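Local coordinates for DNA translocase coupling protein (Clostridium perfringens, PDB 6O1W) that probably binds DNA and ATP as the coupling protein and putative DNA translocase of a conjugative plasmid, at residues 90-95 against 116-121; 297-302 against 309-314; 173-178 against 347-352. All blocks are in the same frame, centred on the assembly; numbering follows the deposited sequence.

Overall arrangement
The three contacts are separate, with nearest atoms at least about 10 Å apart. Contact 2 is the buried one. It joins strand 296-299 to helix 305-312 through small apolar groups and one arginine-to-carbonyl hydrogen bond. Contacts 1 and 3 are partly buried. In contact 1 the chain leaving the four-stranded sheet meets the turn of the hairpin 111-125 by apolar packing and two bridging waters. Contact 3 joins a loop to the junction of two C-terminal helices through an aromatic stack with a charged rim. One side of each contact belongs to the large mixed sheet or to a loop joining its strands. Along the chain, contact 2 is nested in the loop that contact 3 closes.

Contact 1: residues 90-95 against 116-121; sequences GDAKIP and QTFSGN
Ile-94 carries much of the contact between the loop 90-95 and the turn 116-121. Its CB points at the turn. Ile-94 CG2 stands anti to the carbonyl carbon and drives into the backbone, 3.4 Å from Thr-117 C. The same methyl lies over one face of the Phe-118 ring, a CH-pi contact with Ile-94 CG2 4.2 Å from the ring centroid and 27° off its normal. CG1 takes the crowded position between backbone N and carbonyl carbon (chi1 51°). From there the chain runs on extended, and Ile-94 CD1 comes within 4.1 Å of Phe-118 CE1. The chain bends at Ala-92 in an inverse gamma turn, which brings Ala-92 CB to 3.8 Å from Phe-118 CE1, while Ala-92 O lies in the ring plane at the edge. Further along, the Pro-95 ring crosses the extended Gln-116 side chain at about a right angle, with Pro-95 CG 3.6 Å from Gln-116 OE1.

The polar link runs through two waters. Water 1 accepts from Gln-116 NE2 at 2.7 Å and donates to Lys-93 O and Thr-117 O. Water 2 donates to Lys-93 O and Phe-118 O. Lys-93 O therefore receives two water hydrogens. Thr-117 turns away, and its OG1 bonds to Gln-337 O on strand 334-340.

Within the turn, Thr-117 N bonds to Gly-120 O at 3.0 Å, and Gly-120 has positive phi, a conformation that favours glycine. The arrangement is that of a beta-hairpin between antiparallel strands 111-116 and 121-125, with the segment that follows strand 82-89 packed across its turn.

Contact 2: residues 297-302 against 309-314; sequences RICGRF and EIVLSN
A strand-helix connection in the P-loop NTPase core of this FtsK/SpoIIIE-family protein brings the two segments together. Strand 296-299 lies in the large mixed sheet, next to strand 132-135, and helix 305-312 folds back over it. Cys-299 and Arg-297 both point their CB atoms at the last turn of that helix.

Cys-299 SG stands anti to the backbone N (chi1 -164°). This brings Cys-299 SG to 3.6 Å from Val-311 CG1, the branch that is also anti to its own backbone N. The CB of Leu-312, the last residue of the helix, points away from the strand, but its two methyls reach back. Leu-312 CD1 comes 3.9 Å from Cys-299 CB, and Leu-312 CD2 lies 4.0 Å from Arg-297 CB. The Cys-299 CB thus sits among methyls of both residues.

Arg-297 bends at chi2 (-75°) and passes its chain along the carbonyl of Val-311. Arg-297 NH1 then donates to Val-311 O at 2.8 Å, with an N-H...O angle of 147°. The oxygen lies at the edge of the guanidinium, near its plane, and the donor lies in the carbonyl plane. NE bonds to Val-294 O, so the flat group is gripped from more than one side.

After the helix, Ser-313 turns to positive phi. Its N still bonds to Glu-309 O, and its OG donates to Leu-312 O from above the carbonyl plane. Lys-330 NZ also bonds to Leu-312 O. Carbonyls at the helix C-terminus thus meet cationic side chains, whose charge would be expected to offset the partial negative charge there, while Cys-299, Val-311 and Leu-312 pack their apolar atoms together in a buried contact.

Contact 3: residues 173-178 against 347-352; sequences LEYEKV and KHFIPN
Phe-349 lays its ring over one face of Tyr-175. The two rings form an offset face-to-face stack, with centroids 4.0 Å apart and planes at 17°. The closest carbons are Tyr-175 CE1 and Phe-349 CE1, at 3.5 Å. Phe-349 CG is anti to the backbone N (chi1 -177°), which sends the ring straight out toward 173-178. The Tyr-175 CB points away from the other segment, but the ring swings back so that one face lies against the Phe-349 ring. Tyr-175 OH lies near Phe-349 CG and CD1, and its hydrogen bond goes to Asp-345 OD1.

The rim of the Phe-349 ring meets two other residues in its plane. Glu-174 O lies 3.5 Å from Phe-349 CE2. Val-178 meets the ring tip to tip, with Val-178 CG2 3.7 Å from Phe-349 CZ. The other Val-178 methyl, CG1, faces Pro-351 and is 4.2 Å from Pro-351 CB.

Glu-174 crosses the Pro-351 ring at about a right angle. Its chain bends at chi2, which sets Glu-174 OE1 3.5 Å from Pro-351 CG. The other carboxylate oxygen, Glu-174 OE2, makes a long salt bridge to Lys-177 NZ, 3.9 Å away. This charged edge is exposed, whereas Tyr-175, Phe-349 and Pro-351 are buried.

The segment 347-352 spans the end of helix 345-348, the short link at 349-350 and the start of helix 351-356. The segment 173-178 leads into strand 179-182, an outermost strand of the large sheet. Leu-154 of helix 142-155 touches Val-178 and Phe-349, and Arg-147 and Leu-150 of that helix touch Tyr-175.

Contact 1: residues 90-95 against 116-121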
ATOM      1  N   GLY A  90      -1.328 -20.167 -12.930  1.00 40.30           N
ATOM      2  CA  GLY A  90      -1.220 -21.008 -11.738  1.00 41.72           C
ATOM      3  C   GLY A  90       0.168 -20.937 -11.106  1.00 52.74           C
ATOM      4  O   GLY A  90       0.310 -21.194  -9.908  1.00 54.93           O
ATOM      5  N   ASP A  91       1.215 -20.564 -11.908  1.00 51.89           N
ATOM      6  CA  ASP A  91       2.601 -20.378 -11.442  1.00 53.18           C
ATOM      7  C   ASP A  91       2.825 -19.067 -10.649  1.00 55.14           C
ATOM      8  O   ASP A  91       3.816 -18.969  -9.921  1.00 55.82           O
ATOM      9  CB  ASP A  91       3.616 -20.489 -12.601  1.00 56.45           C
ATOM     10  CG  ASP A  91       3.505 -19.456 -13.719  1.00 77.84           C
ATOM     11  OD1 ASP A  91       3.803 -18.261 -13.465  1.00 79.56           O
ATOM     12  OD2 ASP A  91       3.187 -19.853 -14.864  1.00 88.82           O
ATOM     13  N   ALA A  92       1.943 -18.057 -10.831  1.00 48.42           N
ATOM     14  CA  ALA A  92       2.026 -16.759 -10.145  1.00 47.30           C
ATOM     15  C   ALA A  92       1.294 -16.889  -8.803  1.00 46.94           C
ATOM     16  O   ALA A  92       0.153 -16.440  -8.646  1.00 44.95           O
ATOM     17  CB  ALA A  92       1.422 -15.650 -11.013  1.00 48.03           C
ATOM     18  N   LYS A  93       1.968 -17.540  -7.843  1.00 43.25           N
ATOM     19  CA  LYS A  93       1.412 -17.850  -6.540  1.00 44.19           C
ATOM     20  C   LYS A  93       1.799 -16.848  -5.438  1.00 48.08           C
ATOM     21  O   LYS A  93       2.967 -16.479  -5.289  1.00 48.10           O
ATOM     22  CB  LYS A  93       1.770 -19.289  -6.145  1.00 48.34           C
ATOM     23  CG  LYS A  93       0.874 -19.882  -5.058  1.00 75.17           C
ATOM     24  CD  LYS A  93      -0.206 -20.824  -5.618  1.00 91.57           C
ATOM     25  CE  LYS A  93      -1.175 -21.273  -4.543  1.00100.30           C
ATOM     26  NZ  LYS A  93      -2.209 -22.202  -5.067  1.00104.31           N
ATOM     27  N   ILE A  94       0.785 -16.382  -4.707  1.00 43.22           N
ATOM     28  CA  ILE A  94       0.892 -15.493  -3.546  1.00 43.28           C
ATOM     29  C   ILE A  94      -0.216 -15.919  -2.589  1.00 43.60           C
ATOM     30  O   ILE A  94      -1.280 -16.300  -3.069  1.00 42.31           O
ATOM     31  CB  ILE A  94       0.894 -13.942  -3.836  1.00 47.19           C
ATOM     32  CG1 ILE A  94      -0.263 -13.482  -4.724  1.00 47.85           C
ATOM     33  CG2 ILE A  94       2.225 -13.480  -4.404  1.00 50.24           C
ATOM     34  CD1 ILE A  94      -0.202 -11.992  -5.046  1.00 55.64           C
ATOM     35  N   PRO A  95      -0.026 -15.843  -1.252  1.00 39.80           N
ATOM     36  CA  PRO A  95      -1.092 -16.273  -0.342  1.00 38.98           C
ATOM     37  C   PRO A  95      -2.348 -15.425  -0.412  1.00 42.91           C
ATOM     38  O   PRO A  95      -2.314 -14.293  -0.896  1.00 42.13           O
ATOM     39  CB  PRO A  95      -0.430 -16.192   1.043  1.00 40.58           C
ATOM     40  CG  PRO A  95       1.032 -16.145   0.790  1.00 44.92           C
ATOM     41  CD  PRO A  95       1.171 -15.417  -0.499  1.00 41.09           C
ATOM     42  N   GLN A 116       3.908 -10.437   1.364  1.00 34.22           N
ATOM     43  CA  GLN A 116       4.501 -11.358   0.393  1.00 34.23           C
ATOM     44  C   GLN A 116       4.147 -11.110  -1.040  1.00 37.37           C
ATOM     45  O   GLN A 116       2.969 -11.008  -1.360  1.00 36.04           O
ATOM     46  CB  GLN A 116       4.095 -12.808   0.742  1.00 35.64           C
ATOM     47  CG  GLN A 116       5.081 -13.842   0.213  1.00 49.90           C
ATOM     48  CD  GLN A 116       4.722 -15.250   0.608  1.00 54.09           C
ATOM     49  OE1 GLN A 116       4.452 -15.559   1.765  1.00 44.07           O
ATOM     50  NE2 GLN A 116       4.747 -16.141  -0.352  1.00 47.55           N
ATOM     51  N   THR A 117       5.170 -11.125  -1.920  1.00 34.90           N
ATOM     52  CA  THR A 117       5.012 -11.008  -3.366  1.00 35.80           C
ATOM     53  C   THR A 117       5.374 -12.389  -4.007  1.00 41.90           C
ATOM     54  O   THR A 117       5.467 -13.377  -3.279  1.00 41.09           O
ATOM     55  CB  THR A 117       5.731  -9.756  -3.937  1.00 39.78           C
ATOM     56  OG1 THR A 117       5.242  -9.518  -5.265  1.00 37.10           O
ATOM     57  CG2 THR A 117       7.253  -9.890  -3.954  1.00 37.80           C
ATOM     58  N   PHE A 118       5.510 -12.462  -5.343  1.00 40.16           N
ATOM     59  CA  PHE A 118       5.794 -13.710  -6.084  1.00 40.10           C
ATOM     60  C   PHE A 118       7.138 -14.344  -5.724  1.00 48.69           C
ATOM     61  O   PHE A 118       7.189 -15.547  -5.488  1.00 48.56           O
ATOM     62  CB  PHE A 118       5.670 -13.500  -7.606  1.00 40.23           C
ATOM     63  CG  PHE A 118       4.349 -12.876  -7.991  1.00 39.50           C
ATOM     64  CD1 PHE A 118       3.188 -13.637  -8.024  1.00 40.35           C
ATOM     65  CD2 PHE A 118       4.253 -11.512  -8.238  1.00 40.05           C
ATOM     66  CE1 PHE A 118       1.951 -13.052  -8.339  1.00 40.14           C
ATOM     67  CE2 PHE A 118       3.012 -10.921  -8.523  1.00 42.15           C
ATOM     68  CZ  PHE A 118       1.873 -11.699  -8.586  1.00 39.00           C
ATOM     69  N   SER A 119       8.209 -13.528  -5.674  1.00 48.02           N
ATOM     70  CA  SER A 119       9.558 -13.941  -5.308  1.00 48.95           C
ATOM     71  C   SER A 119       9.961 -13.124  -4.088  1.00 53.70           C
ATOM     72  O   SER A 119      10.388 -11.973  -4.233  1.00 55.39           O
ATOM     73  CB  SER A 119      10.536 -13.673  -6.451  1.00 53.40           C
ATOM     74  OG  SER A 119      10.170 -14.341  -7.646  1.00 66.43           O
ATOM     75  N   GLY A 120       9.758 -13.696  -2.903  1.00 47.89           N
ATOM     76  CA  GLY A 120      10.116 -13.073  -1.629  1.00 45.74           C
ATOM     77  C   GLY A 120       9.104 -12.120  -1.029  1.00 46.46           C
ATOM     78  O   GLY A 120       7.982 -11.975  -1.526  1.00 46.21           O
ATOM     79  N   ASN A 121       9.518 -11.452   0.055  1.00 39.51           N
ATOM     80  CA  ASN A 121       8.701 -10.497   0.790  1.00 37.84           C
ATOM     81  C   ASN A 121       8.985  -9.066   0.372  1.00 39.72           C
ATOM     82  O   ASN A 121      10.047  -8.769  -0.189  1.00 39.95           O
ATOM     83  CB  ASN A 121       8.927 -10.652   2.291  1.00 37.01           C
ATOM     84  CG  ASN A 121       8.415 -11.959   2.839  1.00 58.62           C
ATOM     85  OD1 ASN A 121       7.382 -12.496   2.420  1.00 51.66           O
ATOM     86  ND2 ASN A 121       9.128 -12.498   3.798  1.00 57.50           N
TER
HETATM   87  O   HOH W   1       4.486 -16.068  -3.085  1.00 53.26           O
HETATM   88  O   HOH W   2       5.120 -17.539  -6.569  1.00 56.67           O

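Contact 2: residues 297-302 against 309-314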
ATOM      1  N   ARG A 297       3.984   3.734  -2.162  1.00 28.33           N
ATOM      2  CA  ARG A 297       2.531   3.698  -2.288  1.00 28.89           C
ATOM      3  C   ARG A 297       2.078   2.272  -2.149  1.00 32.11           C
ATOM      4  O   ARG A 297       2.594   1.355  -2.815  1.00 30.66           O
ATOM      5  CB  ARG A 297       2.023   4.250  -3.631  1.00 33.09           C
ATOM      6  CG  ARG A 297       2.693   5.527  -4.106  1.00 38.26           C
ATOM      7  CD  ARG A 297       2.237   6.769  -3.359  1.00 43.51           C
ATOM      8  NE  ARG A 297       3.154   7.872  -3.645  1.00 38.85           N
ATOM      9  CZ  ARG A 297       3.175   8.538  -4.792  1.00 56.70           C
ATOM     10  NH1 ARG A 297       2.290   8.262  -5.750  1.00 38.91           N
ATOM     11  NH2 ARG A 297       4.083   9.474  -5.002  1.00 44.73           N
ATOM     12  N   ILE A 298       1.102   2.093  -1.289  1.00 29.29           N
ATOM     13  CA  ILE A 298       0.438   0.826  -1.075  1.00 28.63           C
ATOM     14  C   ILE A 298      -1.009   1.113  -1.448  1.00 33.88           C
ATOM     15  O   ILE A 298      -1.622   2.003  -0.868  1.00 34.41           O
ATOM     16  CB  ILE A 298       0.652   0.241   0.345  1.00 31.19           C
ATOM     17  CG1 ILE A 298       2.145  -0.103   0.562  1.00 32.36           C
ATOM     18  CG2 ILE A 298      -0.185  -1.020   0.508  1.00 31.15           C
ATOM     19  CD1 ILE A 298       2.619  -0.133   2.035  1.00 35.16           C
ATOM     20  N   CYS A 299      -1.523   0.430  -2.482  1.00 30.37           N
ATOM     21  CA  CYS A 299      -2.871   0.688  -2.971  1.00 28.78           C
ATOM     22  C   CYS A 299      -3.748  -0.553  -3.049  1.00 32.26           C
ATOM     23  O   CYS A 299      -3.354  -1.563  -3.636  1.00 31.70           O
ATOM     24  CB  CYS A 299      -2.818   1.416  -4.308  1.00 28.98           C
ATOM     25  SG  CYS A 299      -4.391   2.180  -4.792  1.00 32.90           S
ATOM     26  N   GLY A 300      -4.930  -0.463  -2.446  1.00 27.92           N
ATOM     27  CA  GLY A 300      -5.924  -1.522  -2.475  1.00 27.77           C
ATOM     28  C   GLY A 300      -6.703  -1.444  -3.772  1.00 31.55           C
ATOM     29  O   GLY A 300      -6.416  -0.616  -4.638  1.00 29.67           O
ATOM     30  N   ARG A 301      -7.677  -2.312  -3.918  1.00 30.54           N
ATOM     31  CA  ARG A 301      -8.503  -2.372  -5.113  1.00 30.81           C
ATOM     32  C   ARG A 301      -9.471  -1.189  -5.169  1.00 35.12           C
ATOM     33  O   ARG A 301     -10.145  -0.925  -4.197  1.00 35.29           O
ATOM     34  CB  ARG A 301      -9.276  -3.703  -5.132  1.00 29.56           C
ATOM     35  CG  ARG A 301     -10.086  -3.863  -6.420  1.00 37.41           C
ATOM     36  CD  ARG A 301     -10.696  -5.244  -6.551  1.00 40.75           C
ATOM     37  NE  ARG A 301     -11.363  -5.379  -7.847  1.00 46.11           N
ATOM     38  CZ  ARG A 301     -12.597  -4.959  -8.103  1.00 63.47           C
ATOM     39  NH1 ARG A 301     -13.333  -4.408  -7.142  1.00 53.37           N
ATOM     40  NH2 ARG A 301     -13.112  -5.097  -9.316  1.00 52.10           N
ATOM     41  N   PHE A 302      -9.515  -0.481  -6.287  1.00 33.48           N
ATOM     42  CA  PHE A 302     -10.490   0.584  -6.558  1.00 34.74           C
ATOM     43  C   PHE A 302     -10.976   0.325  -8.000  1.00 43.97           C
ATOM     44  O   PHE A 302     -10.153   0.306  -8.917  1.00 42.64           O
ATOM     45  CB  PHE A 302      -9.856   1.998  -6.481  1.00 35.77           C
ATOM     46  CG  PHE A 302      -9.454   2.464  -5.100  1.00 36.00           C
ATOM     47  CD1 PHE A 302     -10.409   2.925  -4.198  1.00 37.79           C
ATOM     48  CD2 PHE A 302      -8.125   2.435  -4.700  1.00 36.45           C
ATOM     49  CE1 PHE A 302     -10.037   3.375  -2.931  1.00 38.59           C
ATOM     50  CE2 PHE A 302      -7.750   2.895  -3.432  1.00 39.37           C
ATOM     51  CZ  PHE A 302      -8.706   3.361  -2.558  1.00 37.66           C
ATOM     52  N   GLU A 309      -5.223   6.335 -10.402  1.00 36.73           N
ATOM     53  CA  GLU A 309      -4.290   7.347 -10.943  1.00 36.99           C
ATOM     54  C   GLU A 309      -3.846   8.354  -9.891  1.00 40.98           C
ATOM     55  O   GLU A 309      -2.691   8.770  -9.893  1.00 39.82           O
ATOM     56  CB  GLU A 309      -4.882   8.089 -12.146  1.00 38.61           C
ATOM     57  CG  GLU A 309      -4.723   7.327 -13.449  1.00 54.47           C
ATOM     58  CD  GLU A 309      -5.263   8.013 -14.690  1.00 87.67           C
ATOM     59  OE1 GLU A 309      -5.987   9.028 -14.558  1.00 86.45           O
ATOM     60  OE2 GLU A 309      -4.960   7.527 -15.804  1.00 89.53           O
ATOM     61  N   ILE A 310      -4.753   8.743  -8.983  1.00 38.96           N
ATOM     62  CA  ILE A 310      -4.395   9.675  -7.905  1.00 38.77           C
ATOM     63  C   ILE A 310      -3.304   9.037  -7.005  1.00 41.54           C
ATOM     64  O   ILE A 310      -2.318   9.702  -6.682  1.00 42.05           O
ATOM     65  CB  ILE A 310      -5.647  10.121  -7.102  1.00 41.65           C
ATOM     66  CG1 ILE A 310      -6.550  11.038  -7.961  1.00 41.67           C
ATOM     67  CG2 ILE A 310      -5.229  10.835  -5.804  1.00 42.50           C
ATOM     68  CD1 ILE A 310      -8.059  10.982  -7.636  1.00 40.92           C
ATOM     69  N   VAL A 311      -3.454   7.737  -6.659  1.00 34.69           N
ATOM     70  CA  VAL A 311      -2.514   7.032  -5.777  1.00 32.55           C
ATOM     71  C   VAL A 311      -1.207   6.640  -6.479  1.00 37.95           C
ATOM     72  O   VAL A 311      -0.128   6.937  -5.970  1.00 38.01           O
ATOM     73  CB  VAL A 311      -3.177   5.799  -5.113  1.00 34.92           C
ATOM     74  CG1 VAL A 311      -2.190   5.016  -4.239  1.00 34.09           C
ATOM     75  CG2 VAL A 311      -4.402   6.202  -4.303  1.00 34.99           C
ATOM     76  N   LEU A 312      -1.321   5.942  -7.628  1.00 33.72           N
ATOM     77  CA  LEU A 312      -0.234   5.287  -8.359  1.00 32.52           C
ATOM     78  C   LEU A 312       0.237   5.930  -9.641  1.00 38.42           C
ATOM     79  O   LEU A 312       1.257   5.481 -10.192  1.00 39.09           O
ATOM     80  CB  LEU A 312      -0.728   3.860  -8.725  1.00 31.69           C
ATOM     81  CG  LEU A 312      -1.124   2.945  -7.571  1.00 34.70           C
ATOM     82  CD1 LEU A 312      -1.810   1.699  -8.095  1.00 34.40           C
ATOM     83  CD2 LEU A 312       0.092   2.570  -6.685  1.00 33.02           C
ATOM     84  N   SER A 313      -0.545   6.887 -10.182  1.00 34.62           N
ATOM     85  CA  SER A 313      -0.363   7.528 -11.498  1.00 33.81           C
ATOM     86  C   SER A 313      -0.370   6.466 -12.649  1.00 38.87           C
ATOM     87  O   SER A 313       0.277   6.619 -13.687  1.00 40.63           O
ATOM     88  CB  SER A 313       0.816   8.500 -11.543  1.00 36.77           C
ATOM     89  OG  SER A 313       2.067   7.874 -11.354  1.00 50.21           O
ATOM     90  N   ASN A 314      -1.183   5.414 -12.449  1.00 33.83           N
ATOM     91  CA  ASN A 314      -1.554   4.356 -13.405  1.00 33.23           C
ATOM     92  C   ASN A 314      -2.947   3.831 -12.964  1.00 37.02           C
ATOM     93  O   ASN A 314      -3.407   4.195 -11.880  1.00 36.63           O
ATOM     94  CB  ASN A 314      -0.489   3.250 -13.540  1.00 30.09           C
ATOM     95  CG  ASN A 314      -0.286   2.396 -12.321  1.00 40.03           C
ATOM     96  OD1 ASN A 314      -1.224   1.842 -11.761  1.00 33.97           O
ATOM     97  ND2 ASN A 314       0.959   2.233 -11.901  1.00 37.47           N
TER

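Contact 3: residues 173-178 against 347-352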
ATOM      1  N   LEU A 173      -6.604   2.740  24.072  1.00 40.30           N
ATOM      2  CA  LEU A 173      -5.811   2.952  25.295  1.00 41.08           C
ATOM      3  C   LEU A 173      -4.502   2.163  25.333  1.00 44.35           C
ATOM      4  O   LEU A 173      -3.557   2.603  25.964  1.00 45.46           O
ATOM      5  CB  LEU A 173      -6.661   2.679  26.551  1.00 41.83           C
ATOM      6  CG  LEU A 173      -7.870   3.595  26.789  1.00 47.80           C
ATOM      7  CD1 LEU A 173      -8.750   3.056  27.899  1.00 48.23           C
ATOM      8  CD2 LEU A 173      -7.453   5.025  27.084  1.00 52.81           C
ATOM      9  N   GLU A 174      -4.438   1.032  24.639  1.00 40.68           N
ATOM     10  CA  GLU A 174      -3.237   0.215  24.575  1.00 40.94           C
ATOM     11  C   GLU A 174      -2.151   0.902  23.748  1.00 43.15           C
ATOM     12  O   GLU A 174      -0.980   0.796  24.116  1.00 42.00           O
ATOM     13  CB  GLU A 174      -3.552  -1.210  24.101  1.00 42.50           C
ATOM     14  CG  GLU A 174      -4.431  -2.000  25.080  1.00 54.28           C
ATOM     15  CD  GLU A 174      -3.914  -2.186  26.499  1.00 82.52           C
ATOM     16  OE1 GLU A 174      -2.931  -2.940  26.679  1.00 97.08           O
ATOM     17  OE2 GLU A 174      -4.498  -1.588  27.432  1.00 74.10           O
ATOM     18  N   TYR A 175      -2.546   1.690  22.698  1.00 37.84           N
ATOM     19  CA  TYR A 175      -1.633   2.501  21.865  1.00 35.27           C
ATOM     20  C   TYR A 175      -1.067   3.640  22.655  1.00 39.07           C
ATOM     21  O   TYR A 175       0.098   3.973  22.477  1.00 38.70           O
ATOM     22  CB  TYR A 175      -2.300   3.000  20.577  1.00 34.67           C
ATOM     23  CG  TYR A 175      -2.291   1.907  19.545  1.00 36.19           C
ATOM     24  CD1 TYR A 175      -1.145   1.643  18.794  1.00 38.20           C
ATOM     25  CD2 TYR A 175      -3.362   1.025  19.431  1.00 36.87           C
ATOM     26  CE1 TYR A 175      -1.081   0.551  17.933  1.00 38.90           C
ATOM     27  CE2 TYR A 175      -3.319  -0.056  18.551  1.00 37.63           C
ATOM     28  CZ  TYR A 175      -2.176  -0.286  17.803  1.00 42.99           C
ATOM     29  OH  TYR A 175      -2.126  -1.333  16.924  1.00 41.75           O
ATOM     30  N   GLU A 176      -1.862   4.188  23.579  1.00 36.72           N
ATOM     31  CA  GLU A 176      -1.459   5.272  24.474  1.00 38.05           C
ATOM     32  C   GLU A 176      -0.352   4.852  25.444  1.00 40.53           C
ATOM     33  O   GLU A 176       0.335   5.714  25.973  1.00 39.74           O
ATOM     34  CB  GLU A 176      -2.668   5.798  25.265  1.00 40.08           C
ATOM     35  CG  GLU A 176      -3.220   7.092  24.699  1.00 56.65           C
ATOM     36  CD  GLU A 176      -4.197   7.823  25.597  1.00 88.32           C
ATOM     37  OE1 GLU A 176      -4.668   7.224  26.592  1.00 88.78           O
ATOM     38  OE2 GLU A 176      -4.498   9.002  25.295  1.00 85.17           O
ATOM     39  N   LYS A 177      -0.170   3.546  25.677  1.00 37.84           N
ATOM     40  CA  LYS A 177       0.905   3.075  26.567  1.00 38.37           C
ATOM     41  C   LYS A 177       2.270   3.222  25.880  1.00 43.45           C
ATOM     42  O   LYS A 177       3.273   3.325  26.580  1.00 44.99           O
ATOM     43  CB  LYS A 177       0.717   1.589  26.944  1.00 40.30           C
ATOM     44  CG  LYS A 177      -0.651   1.212  27.487  1.00 54.58           C
ATOM     45  CD  LYS A 177      -0.710   1.184  29.000  1.00 68.27           C
ATOM     46  CE  LYS A 177      -2.035   0.667  29.505  1.00 82.24           C
ATOM     47  NZ  LYS A 177      -3.163   1.599  29.209  1.00 96.88           N
ATOM     48  N   VAL A 178       2.308   3.201  24.514  1.00 37.67           N
ATOM     49  CA  VAL A 178       3.562   3.212  23.750  1.00 36.63           C
ATOM     50  C   VAL A 178       3.857   4.530  22.999  1.00 39.87           C
ATOM     51  O   VAL A 178       4.936   4.676  22.418  1.00 40.17           O
ATOM     52  CB  VAL A 178       3.639   1.989  22.797  1.00 40.93           C
ATOM     53  CG1 VAL A 178       3.478   0.672  23.562  1.00 39.69           C
ATOM     54  CG2 VAL A 178       2.631   2.087  21.650  1.00 40.98           C
ATOM     55  N   LYS A 347      -4.393  -9.820  18.989  1.00 41.92           N
ATOM     56  CA  LYS A 347      -3.413 -10.872  19.241  1.00 41.61           C
ATOM     57  C   LYS A 347      -1.965 -10.510  18.899  1.00 45.10           C
ATOM     58  O   LYS A 347      -1.056 -11.221  19.333  1.00 46.19           O
ATOM     59  CB  LYS A 347      -3.818 -12.200  18.574  1.00 44.27           C
ATOM     60  CG  LYS A 347      -4.132 -12.198  17.118  1.00 50.00           C
ATOM     61  CD  LYS A 347      -5.070 -13.348  16.836  1.00 50.72           C
ATOM     62  CE  LYS A 347      -5.256 -13.574  15.362  1.00 56.68           C
ATOM     63  NZ  LYS A 347      -6.379 -14.516  15.075  1.00 58.85           N
ATOM     64  N   HIS A 348      -1.726  -9.395  18.191  1.00 38.75           N
ATOM     65  CA  HIS A 348      -0.372  -9.069  17.776  1.00 36.37           C
ATOM     66  C   HIS A 348       0.235  -7.856  18.454  1.00 39.21           C
ATOM     67  O   HIS A 348       1.455  -7.765  18.513  1.00 39.24           O
ATOM     68  CB  HIS A 348      -0.320  -8.930  16.241  1.00 36.37           C
ATOM     69  CG  HIS A 348      -0.698 -10.184  15.514  1.00 38.56           C
ATOM     70  ND1 HIS A 348      -1.645 -10.173  14.509  1.00 39.54           N
ATOM     71  CD2 HIS A 348      -0.285 -11.460  15.714  1.00 39.86           C
ATOM     72  CE1 HIS A 348      -1.758 -11.429  14.102  1.00 38.86           C
ATOM     73  NE2 HIS A 348      -0.965 -12.243  14.811  1.00 39.73           N
ATOM     74  N   PHE A 349      -0.589  -6.937  18.975  1.00 36.35           N
ATOM     75  CA  PHE A 349      -0.108  -5.712  19.605  1.00 36.40           C
ATOM     76  C   PHE A 349       0.018  -5.937  21.101  1.00 42.50           C
ATOM     77  O   PHE A 349      -0.991  -5.996  21.794  1.00 43.56           O
ATOM     78  CB  PHE A 349      -1.026  -4.513  19.249  1.00 37.49           C
ATOM     79  CG  PHE A 349      -0.524  -3.212  19.827  1.00 38.23           C
ATOM     80  CD1 PHE A 349       0.563  -2.556  19.265  1.00 39.42           C
ATOM     81  CD2 PHE A 349      -1.112  -2.664  20.963  1.00 41.32           C
ATOM     82  CE1 PHE A 349       1.061  -1.385  19.830  1.00 40.92           C
ATOM     83  CE2 PHE A 349      -0.605  -1.489  21.539  1.00 43.58           C
ATOM     84  CZ  PHE A 349       0.485  -0.870  20.977  1.00 41.18           C
ATOM     85  N   ILE A 350       1.250  -6.146  21.578  1.00 39.22           N
ATOM     86  CA  ILE A 350       1.554  -6.467  22.981  1.00 39.24           C
ATOM     87  C   ILE A 350       2.361  -5.325  23.597  1.00 40.82           C
ATOM     88  O   ILE A 350       3.581  -5.278  23.438  1.00 38.61           O
ATOM     89  CB  ILE A 350       2.219  -7.882  23.105  1.00 43.13           C
ATOM     90  CG1 ILE A 350       1.396  -8.947  22.343  1.00 44.18           C
ATOM     91  CG2 ILE A 350       2.406  -8.286  24.584  1.00 42.43           C
ATOM     92  CD1 ILE A 350       2.172 -10.169  21.861  1.00 56.02           C
ATOM     93  N   PRO A 351       1.670  -4.346  24.230  1.00 39.35           N
ATOM     94  CA  PRO A 351       2.369  -3.147  24.731  1.00 40.62           C
ATOM     95  C   PRO A 351       3.523  -3.390  25.703  1.00 48.80           C
ATOM     96  O   PRO A 351       4.501  -2.638  25.683  1.00 48.48           O
ATOM     97  CB  PRO A 351       1.249  -2.328  25.388  1.00 42.22           C
ATOM     98  CG  PRO A 351       0.007  -2.813  24.794  1.00 45.68           C
ATOM     99  CD  PRO A 351       0.208  -4.241  24.433  1.00 40.54           C
ATOM    100  N   ASN A 352       3.403  -4.422  26.558  1.00 48.18           N
ATOM    101  CA  ASN A 352       4.411  -4.758  27.569  1.00 48.91           C
ATOM    102  C   ASN A 352       5.746  -5.176  26.952  1.00 50.84           C
ATOM    103  O   ASN A 352       6.775  -4.868  27.543  1.00 53.00           O
ATOM    104  CB  ASN A 352       3.899  -5.783  28.598  1.00 56.01           C
ATOM    105  CG  ASN A 352       2.998  -6.883  28.063  1.00 97.44           C
ATOM    106  OD1 ASN A 352       3.403  -8.049  27.976  1.00 92.53           O
ATOM    107  ND2 ASN A 352       1.743  -6.546  27.725  1.00 92.33           N
TER